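Local atomic coordinates of MucR Phosphodiesterase (Pseudomonas aeruginosa, PDB entry 5M1T), a protein that belongs to the EAL-domain family of phosphodiesterases, a variant of the TIM barrel, and holds magnesium ions next to bound C2E. Residues A203-I208 with K239-G244; V171-L176 with K199-S204; V100-C105 with L143-L148. One frame throughout, in Å; residues are numbered along the deposited sequence.

Interaction 1 (A203-I208 with K239-G244); sequences ASELKI and KIVAEG. With MG (magnesium ion), chain E; C2E (9,9'-[(2R,3R,3aS,5S,7aR,9R,10R,10aS,12S,14aR)-3,5,10,12-tetrahydroxy-5,12-dioxidooctahydro-2H,7H-difuro[3,2-d:3',2'-j][1,3,7,9,2,8]tetraoxadiphosphacyclododecine-2,9-diyl]bis(2-amino-1,9-dihydro-6H-purin-6-one)), chain C.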
loop_
_atom_site.group_PDB
_atom_site.type_symbol
_atom_site.label_atom_id
_atom_site.label_comp_id
_atom_site.label_asym_id
_atom_site.label_seq_id
_atom_site.Cartn_x
_atom_site.Cartn_y
_atom_site.Cartn_z
ATOM N N ALA A 203 9.472 -6.450 13.472
ATOM C CA ALA A 203 8.356 -6.615 14.347
ATOM C C ALA A 203 8.895 -6.709 15.746
ATOM O O ALA A 203 10.041 -7.021 15.945
ATOM C CB ALA A 203 7.585 -7.875 13.994
ATOM N N SER A 204 8.048 -6.410 16.708
ATOM C CA SER A 204 8.389 -6.446 18.107
ATOM C C SER A 204 7.563 -7.468 18.812
ATOM O O SER A 204 7.943 -7.933 19.852
ATOM C CB SER A 204 8.091 -5.087 18.740
ATOM O OG SER A 204 9.189 -4.250 18.530
ATOM N N GLU A 205 6.395 -7.788 18.255
ATOM C CA GLU A 205 5.501 -8.771 18.880
ATOM C C GLU A 205 4.664 -9.555 17.863
ATOM O O GLU A 205 4.358 -9.060 16.779
ATOM C CB GLU A 205 4.597 -8.096 19.925
ATOM C CG GLU A 205 3.573 -7.177 19.352
ATOM C CD GLU A 205 2.544 -6.617 20.354
ATOM O OE1 GLU A 205 2.885 -6.298 21.538
ATOM O OE2 GLU A 205 1.367 -6.469 19.907
ATOM N N LEU A 206 4.348 -10.797 18.224
ATOM C CA LEU A 206 3.326 -11.546 17.548
ATOM C C LEU A 206 2.118 -11.659 18.451
ATOM O O LEU A 206 2.265 -11.833 19.669
ATOM C CB LEU A 206 3.808 -12.929 17.176
ATOM C CG LEU A 206 5.162 -13.081 16.499
ATOM C CD1 LEU A 206 5.386 -14.564 16.326
ATOM C CD2 LEU A 206 5.228 -12.360 15.151
ATOM N N LYS A 207 0.932 -11.592 17.830
ATOM C CA LYS A 207 -0.344 -11.777 18.548
ATOM C C LYS A 207 -1.023 -13.066 18.087
ATOM O O LYS A 207 -1.538 -13.148 16.969
ATOM C CB LYS A 207 -1.292 -10.607 18.344
ATOM C CG LYS A 207 -0.641 -9.268 18.576
ATOM C CD LYS A 207 -1.652 -8.149 18.665
ATOM C CE LYS A 207 -2.173 -7.949 20.079
ATOM N NZ LYS A 207 -3.409 -7.062 20.062
ATOM N N ILE A 208 -1.066 -14.051 18.975
ATOM C CA ILE A 208 -1.698 -15.307 18.635
ATOM C C ILE A 208 -3.189 -15.102 18.363
ATOM O O ILE A 208 -3.883 -14.476 19.189
ATOM C CB ILE A 208 -1.571 -16.349 19.756
ATOM C CG1 ILE A 208 -0.104 -16.586 20.118
ATOM C CG2 ILE A 208 -2.220 -17.629 19.290
ATOM C CD1 ILE A 208 0.070 -17.218 21.474
ATOM N N LYS A 239 8.078 -10.453 21.559
ATOM C CA LYS A 239 7.089 -10.620 22.596
ATOM C C LYS A 239 5.877 -11.351 22.009
ATOM O O LYS A 239 5.491 -11.103 20.856
ATOM C CB LYS A 239 6.633 -9.256 23.147
ATOM C CG LYS A 239 7.707 -8.430 23.832
ATOM C CD LYS A 239 8.297 -9.191 25.001
ATOM C CE LYS A 239 9.002 -8.282 26.012
ATOM N NZ LYS A 239 9.887 -9.135 26.884
ATOM N N ILE A 240 5.267 -12.212 22.816
ATOM C CA ILE A 240 4.041 -12.897 22.422
ATOM C C ILE A 240 2.800 -12.414 23.217
ATOM O O ILE A 240 2.818 -12.364 24.451
ATOM C CB ILE A 240 4.201 -14.415 22.619
ATOM C CG1 ILE A 240 5.348 -14.924 21.768
ATOM C CG2 ILE A 240 2.929 -15.153 22.241
ATOM C CD1 ILE A 240 5.179 -14.621 20.296
ATOM N N VAL A 241 1.743 -12.047 22.496
ATOM C CA VAL A 241 0.495 -11.674 23.117
ATOM C C VAL A 241 -0.515 -12.765 22.823
ATOM O O VAL A 241 -0.742 -13.129 21.636
ATOM C CB VAL A 241 -0.045 -10.343 22.547
ATOM C CG1 VAL A 241 -1.308 -9.921 23.287
ATOM C CG2 VAL A 241 0.980 -9.232 22.640
ATOM N N ALA A 242 -1.152 -13.276 23.870
ATOM C CA ALA A 242 -2.268 -14.190 23.659
ATOM C C ALA A 242 -3.537 -13.377 23.679
ATOM O O ALA A 242 -3.764 -12.605 24.601
ATOM C CB ALA A 242 -2.329 -15.270 24.710
ATOM N N GLU A 243 -4.372 -13.574 22.678
ATOM C CA GLU A 243 -5.591 -12.785 22.490
ATOM C C GLU A 243 -6.815 -13.698 22.605
ATOM O O GLU A 243 -6.760 -14.851 22.237
ATOM C CB GLU A 243 -5.476 -12.053 21.137
ATOM C CG GLU A 243 -6.751 -11.630 20.482
ATOM C CD GLU A 243 -6.509 -11.148 19.052
ATOM O OE1 GLU A 243 -6.928 -11.871 18.076
ATOM O OE2 GLU A 243 -5.868 -10.077 18.931
ATOM N N GLY A 244 -7.913 -13.196 23.161
ATOM C CA GLY A 244 -9.128 -13.985 23.315
ATOM C C GLY A 244 -9.195 -14.781 24.617
ATOM O O GLY A 244 -9.912 -15.775 24.692
HETATM MG MG MG E . -5.857 -10.328 16.433
HETATM P P1 C2E C . -8.470 -7.971 15.955
HETATM O O2P C2E C . -7.355 -7.047 15.551
HETATM O O1P C2E C . -8.084 -9.431 16.081
HETATM O "O5'" C2E C . -9.044 -7.436 17.343
HETATM C "C5'" C2E C . -9.362 -8.327 18.389
HETATM C "C4'" C2E C . -10.815 -8.741 18.329
HETATM O "O4'" C2E C . -11.025 -9.791 19.293
HETATM C "C3'" C2E C . -11.758 -7.615 18.715
HETATM O "O3'" C2E C . -12.979 -7.773 17.993
HETATM C "C2'" C2E C . -12.026 -7.848 20.186
HETATM O "O2'" C2E C . -13.273 -7.309 20.626
HETATM C "C1'" C2E C . -12.046 -9.370 20.200
HETATM N N9 C2E C . -11.778 -9.958 21.512
HETATM C C8 C2E C . -10.856 -9.563 22.404
HETATM N N7 C2E C . -10.898 -10.357 23.497
HETATM C C5 C2E C . -11.850 -11.278 23.293
HETATM C C6 C2E C . -12.401 -12.410 24.045
HETATM O O6 C2E C . -11.939 -12.697 25.172
HETATM N N1 C2E C . -13.394 -13.107 23.470
HETATM C C2 C2E C . -13.890 -12.797 22.251
HETATM N N2 C2E C . -14.896 -13.533 21.726
HETATM N N3 C2E C . -13.421 -11.780 21.506
HETATM C C4 C2E C . -12.429 -11.004 21.982
HETATM P P11 C2E C . -13.662 -6.517 17.257
HETATM O O21 C2E C . -13.565 -5.309 18.175
HETATM O O11 C2E C . -15.091 -6.846 16.979
HETATM O O5A C2E C . -12.823 -6.244 15.924
HETATM C C5A C2E C . -12.740 -7.281 14.942
HETATM C C4A C2E C . -11.660 -6.946 13.937
HETATM O O4A C2E C . -11.926 -5.695 13.311
HETATM C C3A C2E C . -10.310 -6.739 14.572
HETATM O O3A C2E C . -9.649 -7.960 14.856
HETATM C C2A C2E C . -9.586 -5.912 13.542
HETATM O O2A C2E C . -9.094 -6.716 12.480
HETATM C C1A C2E C . -10.691 -5.046 12.990
HETATM N N91 C2E C . -10.622 -3.679 13.583
HETATM C C81 C2E C . -11.128 -3.237 14.753
HETATM N N71 C2E C . -10.878 -1.910 14.915
HETATM C C51 C2E C . -10.201 -1.509 13.825
HETATM C C61 C2E C . -9.615 -0.248 13.337
HETATM O O61 C2E C . -9.690 0.791 14.027
HETATM N N11 C2E C . -8.993 -0.264 12.145
HETATM C C21 C2E C . -8.892 -1.391 11.406
HETATM N N21 C2E C . -8.258 -1.348 10.221
HETATM N N31 C2E C . -9.400 -2.582 11.785
HETATM C C41 C2E C . -10.036 -2.678 12.967
HETATM O O HOH W 1 -7.203 -11.997 15.885
#
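V241 sits between the side chains of E205 and K207 on one face of two parallel strands, 205-208 and 239-243, and its methyls divide the contact. Because CG1 is anti to the backbone N (chi1 -176°), it lies beside the lysine chain, 3.9 Å from CE of K207, which points the same way. CG2 rests against the carboxylate of E205, 3.7 Å from OE1. A branched valine thus fills the space between two long polar chains and leaves their charges to others: S184 and K53 take the E205 carboxylate. K207 bends at chi3 (88°), and its ammonium is held by E156, E65 and Q263.

Beyond it, E243 runs out extended to a magnesium ion and grips it with both oxygens, OE1 and OE2 each 2.5 Å from the metal. The oxygen O1P of C2E, a water, D186 and D187 also bind this ion. The flexible reach and two oxygens of glutamate suit that task.

The opposite face is purely aliphatic. I240 turns CD1 to within 3.8 Å of CB of L206, and its other branch, CG2, meets CD1 of I208 at 3.6 Å. Between the two faces, backbone bonds tie the strands, among them V241 N to L206 O at 2.9 Å and I208 N to V241 O at 2.8 Å.

In the barrel, strand 205-208 is bonded on its other edge to strand 182-188, and strand 239-243 is paired on its far edge with strand 261-263 (I240 with S261). I208, on the aliphatic face, packs against V226 and I229 of helix 220-236.

Interaction 2 (V171-L176 with K199-S204); sequences VILEQL and KRLPAS
The carboxylate of E174 rests against the apolar ring of P202, and no hydrogen bond joins the two segments. E174 OE1 lies 3.7 Å from CG of the proline. The side chain gets there by folding at chi2 (-57°), which swings its end back toward the loop although its root does not aim at it.

Proline suits the site because it is the centre of an inverse gamma turn, whose phi its ring readily adopts, and a weak bond from A203 N to L201 O spans that turn. Lacking an N-H, it also brings no donor to be satisfied at this point, just after the end of helix 195-200.

On the inner side the contact is greasy. CB of L173 meets CD of P202 at 4.0 Å, and the leucine tips cross where CD1 of L173 comes 4.1 Å from CD2 of L201.

Helix 166-178 is thereby packed on the turn that leads from helix 195-200 into strand 205-208. L173 reaches further, to F130 of helix 127-131 and I183 of strand 182-188, while L201 also touches L170.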
loop_
_atom_site.group_PDB
_atom_site.type_symbol
_atom_site.label_atom_id
_atom_site.label_comp_id
_atom_site.label_asym_id
_atom_site.label_seq_id
_atom_site.Cartn_x
_atom_site.Cartn_y
_atom_site.Cartn_z
ATOM N N VAL A 171 10.033 -2.659 3.323
ATOM C CA VAL A 171 10.343 -1.254 3.089
ATOM C C VAL A 171 9.451 -0.398 3.979
ATOM O O VAL A 171 9.937 0.482 4.684
ATOM C CB VAL A 171 10.180 -0.883 1.597
ATOM C CG1 VAL A 171 10.111 0.629 1.397
ATOM C CG2 VAL A 171 11.318 -1.506 0.785
ATOM N N ILE A 172 8.150 -0.693 3.978
ATOM C CA ILE A 172 7.184 0.036 4.826
ATOM C C ILE A 172 7.473 -0.086 6.335
ATOM O O ILE A 172 7.539 0.913 7.066
ATOM C CB ILE A 172 5.735 -0.390 4.563
ATOM C CG1 ILE A 172 5.297 -0.039 3.138
ATOM C CG2 ILE A 172 4.800 0.314 5.528
ATOM C CD1 ILE A 172 4.184 -0.945 2.606
ATOM N N LEU A 173 7.638 -1.305 6.809
ATOM C CA LEU A 173 7.822 -1.498 8.240
ATOM C C LEU A 173 9.179 -0.949 8.747
ATOM O O LEU A 173 9.247 -0.405 9.842
ATOM C CB LEU A 173 7.631 -2.973 8.617
ATOM C CG LEU A 173 6.221 -3.515 8.440
ATOM C CD1 LEU A 173 6.180 -5.004 8.705
ATOM C CD2 LEU A 173 5.209 -2.830 9.327
ATOM N N GLU A 174 10.237 -1.082 7.955
ATOM C CA GLU A 174 11.522 -0.495 8.315
ATOM C C GLU A 174 11.410 1.023 8.529
ATOM O O GLU A 174 11.926 1.544 9.512
ATOM C CB GLU A 174 12.614 -0.796 7.263
ATOM C CG GLU A 174 13.195 -2.217 7.280
ATOM C CD GLU A 174 13.814 -2.640 8.621
ATOM O OE1 GLU A 174 13.895 -1.801 9.562
ATOM O OE2 GLU A 174 14.212 -3.840 8.757
ATOM N N GLN A 175 10.719 1.726 7.634
ATOM C CA GLN A 175 10.503 3.156 7.833
ATOM C C GLN A 175 9.805 3.425 9.171
ATOM O O GLN A 175 10.292 4.208 9.973
ATOM C CB GLN A 175 9.648 3.758 6.724
ATOM C CG GLN A 175 10.345 3.938 5.396
ATOM C CD GLN A 175 9.378 4.426 4.348
ATOM O OE1 GLN A 175 8.770 3.634 3.634
ATOM N NE2 GLN A 175 9.185 5.730 4.289
ATOM N N LEU A 176 8.668 2.760 9.394
ATOM C CA LEU A 176 7.906 2.922 10.621
ATOM C C LEU A 176 8.741 2.623 11.874
ATOM O O LEU A 176 8.664 3.344 12.868
ATOM C CB LEU A 176 6.683 2.028 10.592
ATOM C CG LEU A 176 5.626 2.375 9.551
ATOM C CD1 LEU A 176 4.582 1.279 9.450
ATOM C CD2 LEU A 176 4.942 3.682 9.879
ATOM N N LYS A 199 11.975 -13.227 10.460
ATOM C CA LYS A 199 13.141 -12.742 11.207
ATOM C C LYS A 199 13.578 -11.340 10.698
ATOM O O LYS A 199 13.946 -10.460 11.484
ATOM C CB LYS A 199 14.268 -13.788 11.107
ATOM C CG LYS A 199 15.591 -13.448 11.769
ATOM C CD LYS A 199 15.425 -13.159 13.248
ATOM C CE LYS A 199 16.637 -12.400 13.797
ATOM N NZ LYS A 199 16.320 -11.842 15.137
ATOM N N ARG A 200 13.502 -11.122 9.393
ATOM C CA ARG A 200 13.930 -9.852 8.822
ATOM C C ARG A 200 13.035 -8.680 9.164
ATOM O O ARG A 200 13.528 -7.587 9.266
ATOM C CB ARG A 200 14.039 -9.939 7.296
ATOM C CG ARG A 200 15.316 -10.616 6.858
ATOM C CD ARG A 200 15.774 -10.185 5.477
ATOM N NE ARG A 200 16.750 -11.171 4.986
ATOM C CZ ARG A 200 16.923 -11.518 3.710
ATOM N NH1 ARG A 200 16.174 -10.968 2.738
ATOM N NH2 ARG A 200 17.848 -12.438 3.423
ATOM N N LEU A 201 11.737 -8.912 9.311
ATOM C CA LEU A 201 10.815 -7.847 9.642
ATOM C C LEU A 201 11.135 -7.272 11.026
ATOM O O LEU A 201 11.429 -8.007 11.960
ATOM C CB LEU A 201 9.353 -8.337 9.588
ATOM C CG LEU A 201 8.808 -8.794 8.229
ATOM C CD1 LEU A 201 7.382 -9.301 8.350
ATOM C CD2 LEU A 201 8.873 -7.702 7.182
ATOM N N PRO A 202 11.072 -5.946 11.160
ATOM C CA PRO A 202 11.334 -5.280 12.452
ATOM C C PRO A 202 10.087 -5.274 13.331
ATOM O O PRO A 202 9.682 -4.224 13.847
ATOM C CB PRO A 202 11.711 -3.847 12.045
ATOM C CG PRO A 202 10.968 -3.629 10.769
ATOM C CD PRO A 202 10.762 -4.978 10.097
ATOM N N ALA A 203 9.472 -6.450 13.472
ATOM C CA ALA A 203 8.356 -6.615 14.347
ATOM C C ALA A 203 8.895 -6.709 15.746
ATOM O O ALA A 203 10.041 -7.021 15.945
ATOM C CB ALA A 203 7.585 -7.875 13.994
ATOM N N SER A 204 8.048 -6.410 16.708
ATOM C CA SER A 204 8.389 -6.446 18.107
ATOM C C SER A 204 7.563 -7.468 18.812
ATOM O O SER A 204 7.943 -7.933 19.852
ATOM C CB SER A 204 8.091 -5.087 18.740
ATOM O OG SER A 204 9.189 -4.250 18.530
#

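Interaction 3 (V100-C105 with L143-L148); sequences VLDEAC and LLRHSL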
loop_
_atom_site.group_PDB
_atom_site.type_symbol
_atom_site.label_atom_id
_atom_site.label_comp_id
_atom_site.label_asym_id
_atom_site.label_seq_id
_atom_site.Cartn_x
_atom_site.Cartn_y
_atom_site.Cartn_z
ATOM N N VAL A 100 -9.397 7.271 13.318
ATOM C CA VAL A 100 -8.955 6.317 14.345
ATOM C C VAL A 100 -7.554 6.638 14.869
ATOM O O VAL A 100 -7.339 6.736 16.076
ATOM C CB VAL A 100 -9.001 4.884 13.795
ATOM C CG1 VAL A 100 -8.152 3.951 14.632
ATOM C CG2 VAL A 100 -10.439 4.400 13.724
ATOM N N LEU A 101 -6.606 6.823 13.964
ATOM C CA LEU A 101 -5.230 7.139 14.333
ATOM C C LEU A 101 -5.132 8.447 15.131
ATOM O O LEU A 101 -4.447 8.499 16.144
ATOM C CB LEU A 101 -4.376 7.237 13.069
ATOM C CG LEU A 101 -2.869 7.454 13.220
ATOM C CD1 LEU A 101 -2.189 6.418 14.097
ATOM C CD2 LEU A 101 -2.285 7.441 11.822
ATOM N N ASP A 102 -5.816 9.489 14.657
ATOM C CA ASP A 102 -5.876 10.781 15.359
ATOM C C ASP A 102 -6.383 10.660 16.804
ATOM O O ASP A 102 -5.729 11.090 17.712
ATOM C CB ASP A 102 -6.815 11.732 14.625
ATOM C CG ASP A 102 -6.884 13.082 15.274
ATOM O OD1 ASP A 102 -5.834 13.757 15.326
ATOM O OD2 ASP A 102 -7.972 13.468 15.756
ATOM N N GLU A 103 -7.551 10.060 16.972
ATOM C CA GLU A 103 -8.182 9.873 18.277
ATOM C C GLU A 103 -7.370 8.967 19.201
ATOM O O GLU A 103 -7.355 9.162 20.409
ATOM C CB GLU A 103 -9.591 9.272 18.087
ATOM C CG GLU A 103 -10.315 8.916 19.367
ATOM C CD GLU A 103 -10.831 10.121 20.159
ATOM O OE1 GLU A 103 -10.678 11.285 19.730
ATOM O OE2 GLU A 103 -11.386 9.894 21.246
ATOM N N ALA A 104 -6.717 7.958 18.641
ATOM C CA ALA A 104 -5.883 7.070 19.437
ATOM C C ALA A 104 -4.664 7.847 19.937
ATOM O O ALA A 104 -4.210 7.691 21.067
ATOM C CB ALA A 104 -5.441 5.886 18.597
ATOM N N CYS A 105 -4.086 8.647 19.065
ATOM C CA CYS A 105 -2.914 9.425 19.458
ATOM C C CYS A 105 -3.291 10.481 20.475
ATOM O O CYS A 105 -2.541 10.749 21.394
ATOM C CB CYS A 105 -2.215 10.051 18.239
ATOM S SG CYS A 105 -1.298 8.840 17.239
ATOM N N LEU A 143 1.439 11.679 15.046
ATOM C CA LEU A 143 2.314 11.735 16.221
ATOM C C LEU A 143 2.748 13.183 16.494
ATOM O O LEU A 143 2.700 13.619 17.624
ATOM C CB LEU A 143 3.564 10.874 16.007
ATOM C CG LEU A 143 3.291 9.373 15.838
ATOM C CD1 LEU A 143 4.524 8.698 15.254
ATOM C CD2 LEU A 143 2.836 8.738 17.140
ATOM N N LEU A 144 3.130 13.914 15.449
ATOM C CA LEU A 144 3.516 15.322 15.579
ATOM C C LEU A 144 2.332 16.197 16.065
ATOM O O LEU A 144 2.464 16.950 17.026
ATOM C CB LEU A 144 4.077 15.815 14.245
ATOM C CG LEU A 144 4.600 17.252 14.222
ATOM C CD1 LEU A 144 5.928 17.355 14.980
ATOM C CD2 LEU A 144 4.731 17.717 12.760
ATOM N N ARG A 145 1.170 16.050 15.434
ATOM C CA ARG A 145 -0.063 16.760 15.840
ATOM C C ARG A 145 -0.388 16.675 17.337
ATOM O O ARG A 145 -0.865 17.632 17.936
ATOM C CB ARG A 145 -1.254 16.207 15.038
ATOM C CG ARG A 145 -2.494 17.084 14.990
ATOM C CD ARG A 145 -3.658 16.353 14.283
ATOM N NE ARG A 145 -3.253 15.851 12.972
ATOM C CZ ARG A 145 -3.426 14.614 12.477
ATOM N NH1 ARG A 145 -4.033 13.616 13.137
ATOM N NH2 ARG A 145 -2.941 14.376 11.278
ATOM N N HIS A 146 -0.153 15.510 17.937
ATOM C CA HIS A 146 -0.484 15.266 19.345
ATOM C C HIS A 146 0.746 15.180 20.232
ATOM O O HIS A 146 0.655 14.710 21.348
ATOM C CB HIS A 146 -1.305 13.975 19.441
ATOM C CG HIS A 146 -2.637 14.081 18.770
ATOM N ND1 HIS A 146 -3.696 14.767 19.322
ATOM C CD2 HIS A 146 -3.054 13.660 17.555
ATOM C CE1 HIS A 146 -4.717 14.740 18.490
ATOM N NE2 HIS A 146 -4.358 14.060 17.415
ATOM N N SER A 147 1.899 15.614 19.717
ATOM C CA SER A 147 3.176 15.566 20.456
ATOM C C SER A 147 3.393 14.221 21.162
ATOM O O SER A 147 3.686 14.159 22.374
ATOM C CB SER A 147 3.230 16.702 21.482
ATOM O OG SER A 147 2.788 17.891 20.895
ATOM N N LEU A 148 3.265 13.150 20.400
ATOM C CA LEU A 148 3.291 11.806 20.969
ATOM C C LEU A 148 4.561 11.077 20.560
ATOM O O LEU A 148 4.832 10.917 19.373
ATOM C CB LEU A 148 2.053 11.016 20.524
ATOM C CG LEU A 148 1.977 9.586 21.096
ATOM C CD1 LEU A 148 1.864 9.547 22.622
ATOM C CD2 LEU A 148 0.834 8.851 20.441
#
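One oxygen of D102, OD1, is gripped by two donors from the end of the other helix. H146 NE2 gives the shorter bond, 2.6 Å to OD1, and a nearly straight one (173° at the hydrogen). The oxygen lies in the plane of the imidazole but is itself approached from well above its carboxylate plane, 52° out of it. R145 NH1 comes to the same OD1 from the opposite face of that plane, at 2.8 Å, and forms a salt bridge. D102 stretches its CG away from its own backbone N (chi1 -178°), which carries the carboxylate out to both donors, while R145 bends at chi3 to bring its guanidinium round. Two donors on one oxygen probably keep the aspartate ionised, and its charge would tend to support a protonated histidine.

The bond at its edge helps fix the rotation of the H146 ring, as does what lies over its faces: the carbonyl carbon of C105 on one, offset toward the rim, and CG of R145 on the other. Deeper in, C105 is small enough to let the helices come close. Its CB is 3.8 Å from CD2 of H146, and its SG touches two leucine methyls, L148 CD2 at 3.8 Å and L143 CD2 at 4.1 Å. Sulfur is polarisable and packs well among such groups.

R145 is the last helical residue here, and S147, with positive phi, is the C-prime residue of the turn that follows. L148 N bonds to L143 O at 2.9 Å and S147 N to L144 O at 3.1 Å. Helix 135-145 thus ends in a Schellman motif, fastened to the side of helix 93-113 by a histidine-carboxylate hydrogen bond and a salt bridge.

How the interactions relate
Interaction 1 is the buried one, a strand pair within the barrel sheet, while interactions 2 and 3 are partly buried contacts of a helix with the end of another helix or the turn after it, farther out. Interactions 1 and 2 share A203 and S204: the loop that packs on helix 166-178 runs straight into the strand of interaction 1. Interaction 3 lies across the centre of the chain from interaction 1, about 23 Å away centre to centre, and touches neither of the others. Chemistry follows place. Backbone bonds and a metal ligand dominate at the barrel, van der Waals packing alone joins 171-176 to 199-204, and interaction 3 adds charged side-chain bonds to a leucine and cysteine core.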